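Local coordinates for germination protein (Bacillus megaterium, PDB 6O59) that forms the N-terminal domain of the A subunit of the spore germinant receptor GerK3, a membrane protein that probably helps sense germinants and trigger spore germination, at residues Asn77-Ile82 with Val92-Asn97; Asp109-Val114 with Val120-Thr125; Gly147-Ser152 with Ala158-Ile163; Lys199-Arg204 with Gly250-Phe255; Ser212-Gly217 with Phe261-Pro266. All blocks are in the same frame, centred on the assembly; numbering follows the deposited sequence.

The chain holds two successive five-stranded antiparallel sheets with the same strand order, 1-2-4-5-3. Contacts 1 and 2 belong to the first; their centres are 8 Å apart, and strands 91-95 and 120-124 lie side by side in it. Contacts 4 and 5, centres 12 Å apart, meet on neighbouring strands 252-256 and 262-265 of the second sheet, and their segments alternate in sequence. Contact 3 comes between the two pairs in sequence but sides with the second sheet: F149 touches F255 and G262, whereas the nearest atoms of contacts 2 and 3 stay about 9 Å apart. The shared strand order suggests two similarly built halves, and the centres of contacts 1 and 5 lie 46 Å apart.

Contact 1: Asn77-Ile82 with Val92-Asn97; sequences NALELI and VSFADN
L79 and E80, from the first turn of helix 78-86, close on the F94 ring from two directions. L79 comes in at the ring edge: its CD2 lies 3.7 Å from F94 CE1, and L79 CG sits close to the ring plane, 3.9 Å from F94 CE1, so the leucine runs past the rim and not over a face. E80 takes a face instead. Its OE2 stands 4.0 Å from F94 CZ, displaced from the ring centre toward the rim, and the carboxylate plane is turned only 5° from the plane of the ring, so the two flat groups lie nearly parallel. That acid is on the solvent side of the contact, as is the ring, while L79 is buried.

Behind this first shell, the torsions explain the split. L79 sends CG anti to its backbone N (chi1 -162°), down toward the sheet, whereas E80 leaves its backbone to one side of F94, and the bend at chi2 (67°) brings its carboxylate over the ring. The helical turn carrying both is fixed by L81 N to N77 O and I82 N to A78 O bonds.

L79 also reaches L112, V114 and L121 beneath the helix, and F94 leans on L121 and S83. Strand 91-95 is one of the two outermost strands of its sheet in this chain, paired with strand 120-124 on its inner side, and helix 78-86 lies across the face carrying L112 and L121.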
# COMPACT_ATOMS: atom_id res chain seq x y z
N ASN A 77 -20.49 -17.86 13.98
CA ASN A 77 -19.57 -17.43 15.04
C ASN A 77 -18.07 -17.47 14.62
O ASN A 77 -17.21 -17.10 15.42
CB ASN A 77 -19.78 -18.27 16.30
N ALA A 78 -17.77 -17.85 13.35
CA ALA A 78 -16.41 -18.01 12.80
C ALA A 78 -15.45 -16.89 13.21
O ALA A 78 -14.40 -17.19 13.77
CB ALA A 78 -16.46 -18.11 11.29
N LEU A 79 -15.82 -15.62 12.98
CA LEU A 79 -14.98 -14.45 13.28
C LEU A 79 -14.71 -14.31 14.78
O LEU A 79 -13.55 -14.09 15.16
CB LEU A 79 -15.64 -13.18 12.73
CG LEU A 79 -14.77 -11.95 12.54
CD1 LEU A 79 -13.77 -12.15 11.42
CD2 LEU A 79 -15.62 -10.74 12.26
N GLU A 80 -15.74 -14.44 15.62
CA GLU A 80 -15.63 -14.34 17.08
C GLU A 80 -14.85 -15.54 17.66
O GLU A 80 -14.02 -15.35 18.54
CB GLU A 80 -17.02 -14.21 17.73
CG GLU A 80 -17.42 -12.77 18.07
CD GLU A 80 -17.67 -11.75 16.96
OE1 GLU A 80 -17.78 -12.14 15.77
OE2 GLU A 80 -17.76 -10.54 17.28
N LEU A 81 -15.06 -16.75 17.12
CA LEU A 81 -14.34 -17.95 17.55
C LEU A 81 -12.84 -17.83 17.24
O LEU A 81 -12.01 -18.22 18.06
CB LEU A 81 -14.92 -19.20 16.87
CG LEU A 81 -15.73 -20.18 17.73
CD1 LEU A 81 -14.84 -21.05 18.62
CD2 LEU A 81 -16.86 -19.49 18.49
N ILE A 82 -12.51 -17.28 16.05
CA ILE A 82 -11.14 -17.09 15.58
C ILE A 82 -10.49 -15.99 16.41
O ILE A 82 -9.32 -16.14 16.78
CB ILE A 82 -11.10 -16.79 14.05
CG1 ILE A 82 -11.27 -18.11 13.23
CG2 ILE A 82 -9.82 -16.04 13.64
CD1 ILE A 82 -11.52 -17.97 11.68
N VAL A 92 -6.94 -6.79 19.17
CA VAL A 92 -8.06 -7.00 18.27
C VAL A 92 -9.14 -5.95 18.44
O VAL A 92 -9.55 -5.61 19.55
CB VAL A 92 -8.60 -8.43 18.42
CG1 VAL A 92 -10.03 -8.58 17.87
CG2 VAL A 92 -7.66 -9.43 17.76
N SER A 93 -9.62 -5.45 17.31
CA SER A 93 -10.72 -4.51 17.25
C SER A 93 -11.66 -4.99 16.11
O SER A 93 -11.32 -5.94 15.40
CB SER A 93 -10.20 -3.08 17.05
OG SER A 93 -10.40 -2.64 15.72
N PHE A 94 -12.84 -4.38 15.98
CA PHE A 94 -13.77 -4.77 14.92
C PHE A 94 -14.27 -3.54 14.17
O PHE A 94 -14.55 -2.52 14.80
CB PHE A 94 -14.94 -5.58 15.48
CG PHE A 94 -14.58 -6.98 15.91
CD1 PHE A 94 -14.57 -8.03 15.00
CD2 PHE A 94 -14.28 -7.26 17.24
CE1 PHE A 94 -14.26 -9.33 15.41
CE2 PHE A 94 -13.96 -8.56 17.65
CZ PHE A 94 -13.96 -9.59 16.73
N ALA A 95 -14.35 -3.63 12.83
CA ALA A 95 -14.84 -2.55 11.96
C ALA A 95 -16.14 -2.99 11.26
O ALA A 95 -16.20 -4.12 10.79
CB ALA A 95 -13.77 -2.18 10.94
N ASP A 96 -17.17 -2.10 11.20
CA ASP A 96 -18.48 -2.41 10.58
C ASP A 96 -18.94 -1.31 9.58
O ASP A 96 -20.11 -1.26 9.20
CB ASP A 96 -19.55 -2.65 11.67
CG ASP A 96 -19.97 -1.43 12.46
OD1 ASP A 96 -19.12 -0.53 12.67
OD2 ASP A 96 -21.14 -1.38 12.90
N ASN A 97 -17.99 -0.45 9.15
CA ASN A 97 -18.15 0.63 8.18
C ASN A 97 -16.80 0.86 7.49
O ASN A 97 -15.76 0.45 8.03
CB ASN A 97 -18.71 1.90 8.82
CG ASN A 97 -17.72 2.71 9.61
OD1 ASN A 97 -17.37 2.38 10.75
ND2 ASN A 97 -17.25 3.79 9.03

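Contact 2: Asp109-Val114 with Val120-Thr125; sequences DSLLIV and VLSVST
L111 and V120 cross obliquely on one face of this antiparallel beta hairpin, L111 CB lying 3.8 Å from V120 CG1. The other V120 branch, CG2, meets I113 CG1 at 3.8 Å, so this valine straddles two residues of the facing strand. L111 also lays CD2 against the S122 hydroxyl, in a non-hydrogen-bonded pair; that OG finds its polar partner in S104.

On the opposite face L112 and L121 stand side by side, CB to CB, in a hydrogen-bonded pair closed by L112 N to L121 O (2.8 Å) and L121 N to L112 O (3.2 Å). S110 and V123 make the second such pair (S110 N to V123 O and V123 N to S110 O, both 3.0 Å). V123 holds CG1 between its backbone N and carbonyl carbon (chi1 51°), which brings that methyl against S110 CB and O. At the hairpin's open end, D109 lays its carboxylate alongside S122 and S124. S110 OG is bonded to N53.

Strand 40-47 flanks 110-114 and strand 91-95 flanks 120-124, placing the hairpin inside the sheet. Helix 98-106 packs against L111 and V120, helix 10-20 against I113, and helix 78-86 on the side of L112, L121 and V123.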
# COMPACT_ATOMS: atom_id res chain seq x y z
N ASP A 109 -2.67 -2.26 10.34
CA ASP A 109 -3.37 -3.40 10.95
C ASP A 109 -3.58 -4.48 9.91
O ASP A 109 -3.44 -4.23 8.71
CB ASP A 109 -4.72 -2.98 11.55
CG ASP A 109 -4.70 -2.24 12.88
OD1 ASP A 109 -3.59 -2.02 13.42
OD2 ASP A 109 -5.78 -1.89 13.37
N SER A 110 -3.92 -5.68 10.35
CA SER A 110 -4.28 -6.75 9.42
C SER A 110 -5.77 -6.98 9.52
O SER A 110 -6.32 -7.02 10.63
CB SER A 110 -3.51 -8.04 9.70
OG SER A 110 -2.13 -7.75 9.63
N LEU A 111 -6.44 -7.02 8.38
CA LEU A 111 -7.87 -7.23 8.34
C LEU A 111 -8.16 -8.69 8.11
O LEU A 111 -7.46 -9.35 7.34
CB LEU A 111 -8.57 -6.39 7.25
CG LEU A 111 -8.27 -4.88 7.16
CD1 LEU A 111 -8.98 -4.28 5.99
CD2 LEU A 111 -8.64 -4.15 8.42
N LEU A 112 -9.18 -9.20 8.79
CA LEU A 112 -9.66 -10.56 8.58
C LEU A 112 -11.12 -10.45 8.12
O LEU A 112 -11.98 -9.96 8.85
CB LEU A 112 -9.48 -11.46 9.81
CG LEU A 112 -10.16 -12.83 9.71
CD1 LEU A 112 -9.51 -13.72 8.69
CD2 LEU A 112 -10.22 -13.51 11.04
N ILE A 113 -11.37 -10.84 6.87
CA ILE A 113 -12.69 -10.78 6.25
C ILE A 113 -13.19 -12.21 5.97
O ILE A 113 -12.45 -13.02 5.42
CB ILE A 113 -12.65 -9.88 4.97
CG1 ILE A 113 -11.85 -8.57 5.24
CG2 ILE A 113 -14.07 -9.61 4.42
CD1 ILE A 113 -11.85 -7.51 4.15
N VAL A 114 -14.43 -12.52 6.40
CA VAL A 114 -15.04 -13.84 6.25
C VAL A 114 -16.29 -13.74 5.33
O VAL A 114 -17.07 -12.78 5.42
CB VAL A 114 -15.34 -14.48 7.64
CG1 VAL A 114 -15.93 -15.89 7.50
CG2 VAL A 114 -14.08 -14.53 8.51
N VAL A 120 -15.62 -6.70 10.08
CA VAL A 120 -14.21 -7.05 9.76
C VAL A 120 -13.40 -6.99 11.05
O VAL A 120 -13.62 -6.08 11.83
CB VAL A 120 -13.66 -6.11 8.67
CG1 VAL A 120 -12.15 -6.16 8.58
CG2 VAL A 120 -14.27 -6.43 7.33
N LEU A 121 -12.52 -7.97 11.24
CA LEU A 121 -11.66 -7.99 12.44
C LEU A 121 -10.32 -7.35 12.11
O LEU A 121 -9.74 -7.70 11.09
CB LEU A 121 -11.47 -9.45 12.87
CG LEU A 121 -10.50 -9.66 14.03
CD1 LEU A 121 -10.68 -11.04 14.61
CD2 LEU A 121 -9.07 -9.47 13.57
N SER A 122 -9.90 -6.40 12.95
CA SER A 122 -8.59 -5.74 12.86
C SER A 122 -7.64 -6.19 13.97
O SER A 122 -8.03 -6.23 15.14
CB SER A 122 -8.75 -4.22 12.95
OG SER A 122 -9.44 -3.66 11.84
N VAL A 123 -6.39 -6.48 13.62
CA VAL A 123 -5.41 -6.87 14.63
C VAL A 123 -4.15 -6.01 14.46
O VAL A 123 -3.70 -5.79 13.33
CB VAL A 123 -5.11 -8.40 14.65
CG1 VAL A 123 -4.77 -8.97 13.27
CG2 VAL A 123 -4.07 -8.77 15.69
N SER A 124 -3.62 -5.49 15.58
CA SER A 124 -2.42 -4.66 15.63
C SER A 124 -1.25 -5.40 16.30
O SER A 124 -1.44 -6.00 17.35
CB SER A 124 -2.72 -3.37 16.38
OG SER A 124 -1.59 -2.52 16.36
N THR A 125 -0.04 -5.30 15.71
CA THR A 125 1.20 -5.91 16.23
C THR A 125 2.19 -4.82 16.79
O THR A 125 3.20 -5.18 17.41
CB THR A 125 1.84 -6.81 15.15
OG1 THR A 125 0.86 -7.74 14.67
CG2 THR A 125 3.02 -7.62 15.69

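Contact 3: Gly147-Ser152 with Ala158-Ile163; sequences GAFTES and AMVRRI
M159 carries the largest share of this contact, its thioether reaching from helix 153-163 to the carbonyls of G147 and A148 and to the F149 ring. The sulfur makes a Met-aromatic contact: M159 SD is 5.2 Å from the centroid of the F149 ring, 57° off the ring normal, so it approaches obliquely. Its closest ring atom is F149 CD1, and the two side chains slide past each other in opposite directions. Beyond the sulfur the chain bends at chi3 (90°), which swings the methyl toward the carbonyls. M159 CE ends beside G147 O and A148 O, which makes this a methyl packed against polar backbone atoms.

The apolar part is V160. Its CG2 sits in the plane of the F149 ring, at the edge, 4.0 Å from F149 CZ. With M159 and V160 one after the other on the helix, the ring is met by two successive helix residues, obliquely by the M159 sulfur and at its edge by V160.

Polar bonds work within the loop and across to the helix start. S152 is the N-cap of helix 153-163, and its N makes a weak bond to T150 OG1. T150 N is held by the side chain of N156, in the first turn of that helix.

Around the contact, the F149 ring stands edge-to-face with that of F255, and P240 and V243 of helix 240-248 also touch it. V160 also meets V243, and L169 of strand 169-176, so helix 153-163 lies next to helix 240-248, both against the same face of the second sheet.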
# COMPACT_ATOMS: atom_id res chain seq x y z
N GLY A 147 17.07 7.84 9.10
CA GLY A 147 15.84 7.22 8.61
C GLY A 147 15.55 7.66 7.18
O GLY A 147 14.48 8.18 6.86
N ALA A 148 16.57 7.49 6.32
CA ALA A 148 16.56 7.85 4.91
C ALA A 148 16.17 6.66 4.05
O ALA A 148 16.21 5.52 4.50
CB ALA A 148 17.94 8.36 4.49
N PHE A 149 15.79 6.95 2.80
CA PHE A 149 15.45 5.94 1.82
C PHE A 149 16.64 5.00 1.55
O PHE A 149 17.79 5.40 1.70
CB PHE A 149 14.99 6.60 0.53
CG PHE A 149 13.62 7.24 0.61
CD1 PHE A 149 12.50 6.48 0.94
CD2 PHE A 149 13.43 8.57 0.24
CE1 PHE A 149 11.22 7.05 0.95
CE2 PHE A 149 12.16 9.14 0.26
CZ PHE A 149 11.06 8.38 0.61
N THR A 150 16.34 3.76 1.17
CA THR A 150 17.31 2.71 0.85
C THR A 150 17.25 2.38 -0.66
O THR A 150 16.51 3.03 -1.42
CB THR A 150 17.01 1.46 1.70
OG1 THR A 150 15.72 0.94 1.36
CG2 THR A 150 17.08 1.73 3.18
N GLU A 151 17.98 1.33 -1.07
CA GLU A 151 18.04 0.85 -2.46
C GLU A 151 16.80 0.00 -2.81
O GLU A 151 16.56 -0.28 -3.99
CB GLU A 151 19.32 0.04 -2.69
CG GLU A 151 20.59 0.68 -2.15
CD GLU A 151 21.73 0.85 -3.14
OE1 GLU A 151 22.30 1.96 -3.19
OE2 GLU A 151 22.06 -0.12 -3.87
N SER A 152 15.98 -0.37 -1.78
CA SER A 152 14.78 -1.20 -1.92
C SER A 152 13.51 -0.37 -2.08
O SER A 152 13.18 0.39 -1.17
CB SER A 152 14.64 -2.12 -0.71
OG SER A 152 13.45 -2.88 -0.77
N ALA A 158 7.04 1.61 2.12
CA ALA A 158 6.66 1.39 3.51
C ALA A 158 6.96 2.65 4.35
O ALA A 158 6.14 3.04 5.18
CB ALA A 158 7.39 0.17 4.05
N MET A 159 8.10 3.32 4.09
CA MET A 159 8.50 4.53 4.80
C MET A 159 7.49 5.65 4.57
O MET A 159 7.11 6.30 5.54
CB MET A 159 9.92 4.97 4.40
CG MET A 159 10.98 3.99 4.91
SD MET A 159 12.69 4.40 4.48
CE MET A 159 13.09 5.36 5.86
N VAL A 160 7.01 5.84 3.32
CA VAL A 160 6.03 6.87 2.97
C VAL A 160 4.67 6.52 3.63
O VAL A 160 4.08 7.38 4.30
CB VAL A 160 5.88 7.04 1.43
CG1 VAL A 160 4.78 8.05 1.10
CG2 VAL A 160 7.20 7.45 0.77
N ARG A 161 4.22 5.26 3.48
CA ARG A 161 2.99 4.69 4.05
C ARG A 161 2.86 4.88 5.57
O ARG A 161 1.75 4.79 6.11
CB ARG A 161 2.92 3.17 3.76
CG ARG A 161 2.51 2.83 2.34
CD ARG A 161 1.09 3.28 2.05
NE ARG A 161 0.51 2.51 0.97
CZ ARG A 161 -0.54 2.90 0.27
NH1 ARG A 161 -1.12 4.06 0.52
NH2 ARG A 161 -1.00 2.14 -0.72
N ARG A 162 3.99 5.06 6.26
CA ARG A 162 4.05 5.24 7.70
C ARG A 162 3.73 6.67 8.07
O ARG A 162 3.20 6.91 9.16
CB ARG A 162 5.43 4.85 8.22
CG ARG A 162 5.55 3.36 8.45
CD ARG A 162 6.79 3.01 9.25
NE ARG A 162 6.98 1.56 9.40
CZ ARG A 162 7.83 0.83 8.68
NH1 ARG A 162 8.54 1.39 7.71
NH2 ARG A 162 7.97 -0.47 8.92
N ILE A 163 4.02 7.62 7.15
CA ILE A 163 3.79 9.07 7.27
C ILE A 163 2.42 9.47 6.68
O ILE A 163 1.65 10.16 7.35
CB ILE A 163 4.95 9.88 6.60
CG1 ILE A 163 6.32 9.38 7.08
CG2 ILE A 163 4.78 11.38 6.83
CD1 ILE A 163 7.48 10.19 6.66

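Contact 4: Lys199-Arg204 with Gly250-Phe255; sequences KEIRKR and GRIAIF
I201 and I252, their CA atoms 8.1 Å apart, bring helix 195-206 against strand 252-256, a strand inside the second five-stranded antiparallel sheet. This is helix-on-sheet packing in an alpha/beta layer, and it is wholly apolar and buried. The two isoleucines reach toward each other tip to tip, I201 CD1 touching I252 CD1 at 3.7 Å. Their gamma methyls pair as well, I201 CG2 being 4.0 Å from I252 CG2. In I201, CG1 is anti to the carbonyl carbon (chi1 -72°) and CG2 anti to the backbone N, which turns both branches of the side chain down onto the strand. I254, two residues along on the same face of the strand, meets I201 more loosely. I201 is also covered by P232.

The strand alternates: A253 and F255 face the other way, toward helix 240-248 and helix 153-163 respectively, so the sheet is covered by helices on both sides. G250, just before it, ends helix 240-248 with positive phi (105°) in a Schellman motif, and R251 then turns its guanidinium to E249 and to the carbonyls of P266 and A267.

R202 reaches back to the sheet in a salt bridge with E172 of strand 169-176. On the helix itself, E200 gathers two positive partners into a salt-bridge network that would probably steady the acid: its OE1 lies 3.5 Å from K203 NZ and 2.9 Å from R204 NH1.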
# COMPACT_ATOMS: atom_id res chain seq x y z
N LYS A 199 -1.52 11.78 -15.61
CA LYS A 199 -1.56 11.14 -16.94
C LYS A 199 -0.31 11.49 -17.77
O LYS A 199 0.25 10.60 -18.40
CB LYS A 199 -2.84 11.52 -17.74
CG LYS A 199 -4.22 11.29 -17.09
CD LYS A 199 -4.48 9.90 -16.47
CE LYS A 199 -4.52 9.92 -14.95
NZ LYS A 199 -5.03 8.65 -14.39
N GLU A 200 0.12 12.77 -17.73
CA GLU A 200 1.28 13.25 -18.48
C GLU A 200 2.59 12.72 -17.93
O GLU A 200 3.46 12.34 -18.72
CB GLU A 200 1.32 14.78 -18.53
CG GLU A 200 0.42 15.37 -19.62
CD GLU A 200 0.48 14.74 -21.01
OE1 GLU A 200 1.60 14.53 -21.53
OE2 GLU A 200 -0.60 14.45 -21.57
N ILE A 201 2.75 12.69 -16.60
CA ILE A 201 3.99 12.19 -15.99
C ILE A 201 4.14 10.67 -16.24
O ILE A 201 5.23 10.22 -16.61
CB ILE A 201 4.05 12.58 -14.49
CG1 ILE A 201 4.32 14.11 -14.35
CG2 ILE A 201 5.10 11.73 -13.74
CD1 ILE A 201 4.21 14.70 -13.01
N ARG A 202 3.03 9.91 -16.12
CA ARG A 202 2.98 8.46 -16.36
C ARG A 202 3.38 8.14 -17.80
O ARG A 202 4.22 7.26 -18.01
CB ARG A 202 1.57 7.94 -16.04
CG ARG A 202 1.39 6.42 -16.19
CD ARG A 202 -0.09 6.07 -16.21
NE ARG A 202 -0.74 6.37 -14.94
CZ ARG A 202 -1.99 6.80 -14.81
NH1 ARG A 202 -2.50 7.05 -13.61
NH2 ARG A 202 -2.76 6.97 -15.88
N LYS A 203 2.81 8.88 -18.78
CA LYS A 203 3.07 8.78 -20.22
C LYS A 203 4.57 9.00 -20.50
O LYS A 203 5.17 8.18 -21.18
CB LYS A 203 2.20 9.81 -20.98
CG LYS A 203 2.50 10.00 -22.47
CD LYS A 203 1.81 11.27 -22.99
CE LYS A 203 2.44 11.79 -24.26
NZ LYS A 203 1.81 13.06 -24.70
N ARG A 204 5.18 10.06 -19.93
CA ARG A 204 6.60 10.38 -20.10
C ARG A 204 7.49 9.29 -19.54
O ARG A 204 8.49 8.94 -20.17
CB ARG A 204 6.96 11.73 -19.45
CG ARG A 204 6.37 12.96 -20.12
CD ARG A 204 6.78 13.13 -21.57
NE ARG A 204 6.73 14.53 -22.01
CZ ARG A 204 5.61 15.16 -22.37
NH1 ARG A 204 4.44 14.55 -22.32
NH2 ARG A 204 5.67 16.43 -22.78
N GLY A 250 0.03 17.75 -4.22
CA GLY A 250 -0.48 17.33 -5.52
C GLY A 250 0.58 16.84 -6.49
O GLY A 250 0.30 16.64 -7.68
N ARG A 251 1.82 16.63 -5.99
CA ARG A 251 2.94 16.15 -6.79
C ARG A 251 2.96 14.62 -6.80
O ARG A 251 2.20 13.98 -6.07
CB ARG A 251 4.28 16.70 -6.28
CG ARG A 251 4.27 18.21 -6.13
CD ARG A 251 5.59 18.84 -6.52
NE ARG A 251 5.74 20.10 -5.81
CZ ARG A 251 6.80 20.88 -5.87
NH1 ARG A 251 6.86 21.99 -5.14
NH2 ARG A 251 7.84 20.54 -6.62
N ILE A 252 3.82 14.06 -7.67
CA ILE A 252 3.99 12.64 -7.94
C ILE A 252 5.38 12.19 -7.44
O ILE A 252 6.39 12.84 -7.75
CB ILE A 252 3.78 12.36 -9.47
CG1 ILE A 252 2.31 12.54 -9.87
CG2 ILE A 252 4.28 10.96 -9.90
CD1 ILE A 252 1.90 13.92 -10.28
N ALA A 253 5.43 11.08 -6.69
CA ALA A 253 6.69 10.51 -6.19
C ALA A 253 7.05 9.23 -6.99
O ALA A 253 6.19 8.39 -7.22
CB ALA A 253 6.60 10.21 -4.70
N ILE A 254 8.30 9.12 -7.45
CA ILE A 254 8.77 7.97 -8.21
C ILE A 254 9.90 7.31 -7.47
O ILE A 254 10.86 7.98 -7.08
CB ILE A 254 9.18 8.34 -9.67
CG1 ILE A 254 8.03 9.03 -10.43
CG2 ILE A 254 9.73 7.14 -10.43
CD1 ILE A 254 8.49 10.20 -11.27
N PHE A 255 9.80 5.99 -7.29
CA PHE A 255 10.83 5.17 -6.67
C PHE A 255 11.37 4.19 -7.70
O PHE A 255 10.61 3.36 -8.22
CB PHE A 255 10.31 4.42 -5.43
CG PHE A 255 10.00 5.36 -4.30
CD1 PHE A 255 11.02 5.86 -3.50
CD2 PHE A 255 8.70 5.79 -4.06
CE1 PHE A 255 10.74 6.75 -2.48
CE2 PHE A 255 8.41 6.66 -3.02
CZ PHE A 255 9.43 7.13 -2.23

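Contact 5: Ser212-Gly217 with Phe261-Pro266; sequences SILESG and FGLIAP
L214, on helix 210-215, packs onto L263 of strand 262-265 and F261 just before it, the strand being the second of an antiparallel hairpin with 252-256. The helix flanks the second sheet, in which strand 262-265 is paired with 252-256 on one side and 235-237 on the other.

Following the helix from its S212 end, S212 offers its carbonyl to S216 within the helix. I213 turns toward I208 and I234, and I234 also touches L263, so I213 and L263 lean on a common neighbour. L214 makes the contact itself. Its CG is anti to the carbonyl carbon (chi1 -69°), which brings CD2 against both partners: L214 CD2 lies 4.0 Å from L263 CD1, the side chains running at a slant to one another. The same methyl comes to the edge of the F261 ring, near its plane, L214 CD2 being 4.3 Å from F261 CE1.

S216 puts both of its donors on one acceptor. S216 N is 2.9 Å from S212 O and S216 OG 3.1 Å from it, from opposite faces of the carbonyl plane, the hydroxyl lying 35° out of that plane. G217 N is bonded to L214 O at 2.9 Å.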
# COMPACT_ATOMS: atom_id res chain seq x y z
N SER A 212 19.99 7.75 -18.46
CA SER A 212 20.52 9.01 -19.00
C SER A 212 20.06 10.21 -18.12
O SER A 212 20.88 11.07 -17.79
CB SER A 212 20.06 9.17 -20.44
OG SER A 212 20.12 10.51 -20.90
N ILE A 213 18.77 10.22 -17.73
CA ILE A 213 18.16 11.25 -16.89
C ILE A 213 18.89 11.31 -15.56
O ILE A 213 19.31 12.39 -15.15
CB ILE A 213 16.63 11.02 -16.72
CG1 ILE A 213 15.82 11.36 -18.01
CG2 ILE A 213 16.05 11.74 -15.50
CD1 ILE A 213 15.83 12.88 -18.53
N LEU A 214 19.08 10.15 -14.90
CA LEU A 214 19.74 10.10 -13.59
C LEU A 214 21.23 10.42 -13.69
O LEU A 214 21.73 11.20 -12.88
CB LEU A 214 19.52 8.75 -12.90
CG LEU A 214 18.09 8.48 -12.41
CD1 LEU A 214 17.98 7.11 -11.88
CD2 LEU A 214 17.63 9.49 -11.35
N GLU A 215 21.92 9.89 -14.72
CA GLU A 215 23.34 10.14 -14.95
C GLU A 215 23.61 11.63 -15.20
O GLU A 215 24.67 12.13 -14.80
CB GLU A 215 23.82 9.30 -16.13
CG GLU A 215 25.26 8.86 -16.03
CD GLU A 215 25.75 8.02 -17.20
OE1 GLU A 215 24.90 7.48 -17.95
OE2 GLU A 215 26.98 7.91 -17.36
N SER A 216 22.64 12.35 -15.81
CA SER A 216 22.74 13.80 -16.07
C SER A 216 22.72 14.60 -14.76
O SER A 216 23.16 15.75 -14.74
CB SER A 216 21.61 14.28 -16.98
OG SER A 216 21.82 13.96 -18.36
N GLY A 217 22.23 13.97 -13.69
CA GLY A 217 22.14 14.54 -12.34
C GLY A 217 23.39 14.34 -11.50
O GLY A 217 23.46 14.87 -10.40
N PHE A 261 16.74 7.13 -3.10
CA PHE A 261 15.99 8.38 -2.98
C PHE A 261 14.67 8.37 -3.75
O PHE A 261 14.45 7.55 -4.65
CB PHE A 261 16.82 9.60 -3.41
CG PHE A 261 17.67 9.42 -4.64
CD1 PHE A 261 17.10 9.47 -5.91
CD2 PHE A 261 19.04 9.25 -4.53
CE1 PHE A 261 17.89 9.30 -7.05
CE2 PHE A 261 19.83 9.07 -5.67
CZ PHE A 261 19.25 9.10 -6.92
N GLY A 262 13.78 9.26 -3.34
CA GLY A 262 12.49 9.47 -3.99
C GLY A 262 12.65 10.54 -5.03
O GLY A 262 13.48 11.45 -4.86
N LEU A 263 11.93 10.43 -6.15
CA LEU A 263 12.01 11.44 -7.20
C LEU A 263 10.67 12.17 -7.27
O LEU A 263 9.64 11.54 -7.51
CB LEU A 263 12.40 10.82 -8.56
CG LEU A 263 13.75 10.11 -8.60
CD1 LEU A 263 13.95 9.38 -9.90
CD2 LEU A 263 14.90 11.08 -8.36
N ILE A 264 10.69 13.48 -6.98
CA ILE A 264 9.49 14.33 -6.96
C ILE A 264 9.33 14.95 -8.32
O ILE A 264 10.30 15.49 -8.88
CB ILE A 264 9.60 15.40 -5.84
CG1 ILE A 264 9.70 14.75 -4.42
CG2 ILE A 264 8.50 16.48 -5.92
CD1 ILE A 264 8.55 13.89 -3.97
N ALA A 265 8.12 14.86 -8.88
CA ALA A 265 7.82 15.43 -10.19
C ALA A 265 6.45 16.14 -10.21
O ALA A 265 5.47 15.61 -9.67
CB ALA A 265 7.88 14.36 -11.27
N PRO A 266 6.34 17.33 -10.83
CA PRO A 266 7.41 18.14 -11.45
C PRO A 266 8.18 18.87 -10.34
O PRO A 266 7.60 19.17 -9.29
CB PRO A 266 6.63 19.09 -12.39
CG PRO A 266 5.16 18.72 -12.26
CD PRO A 266 5.06 18.04 -10.93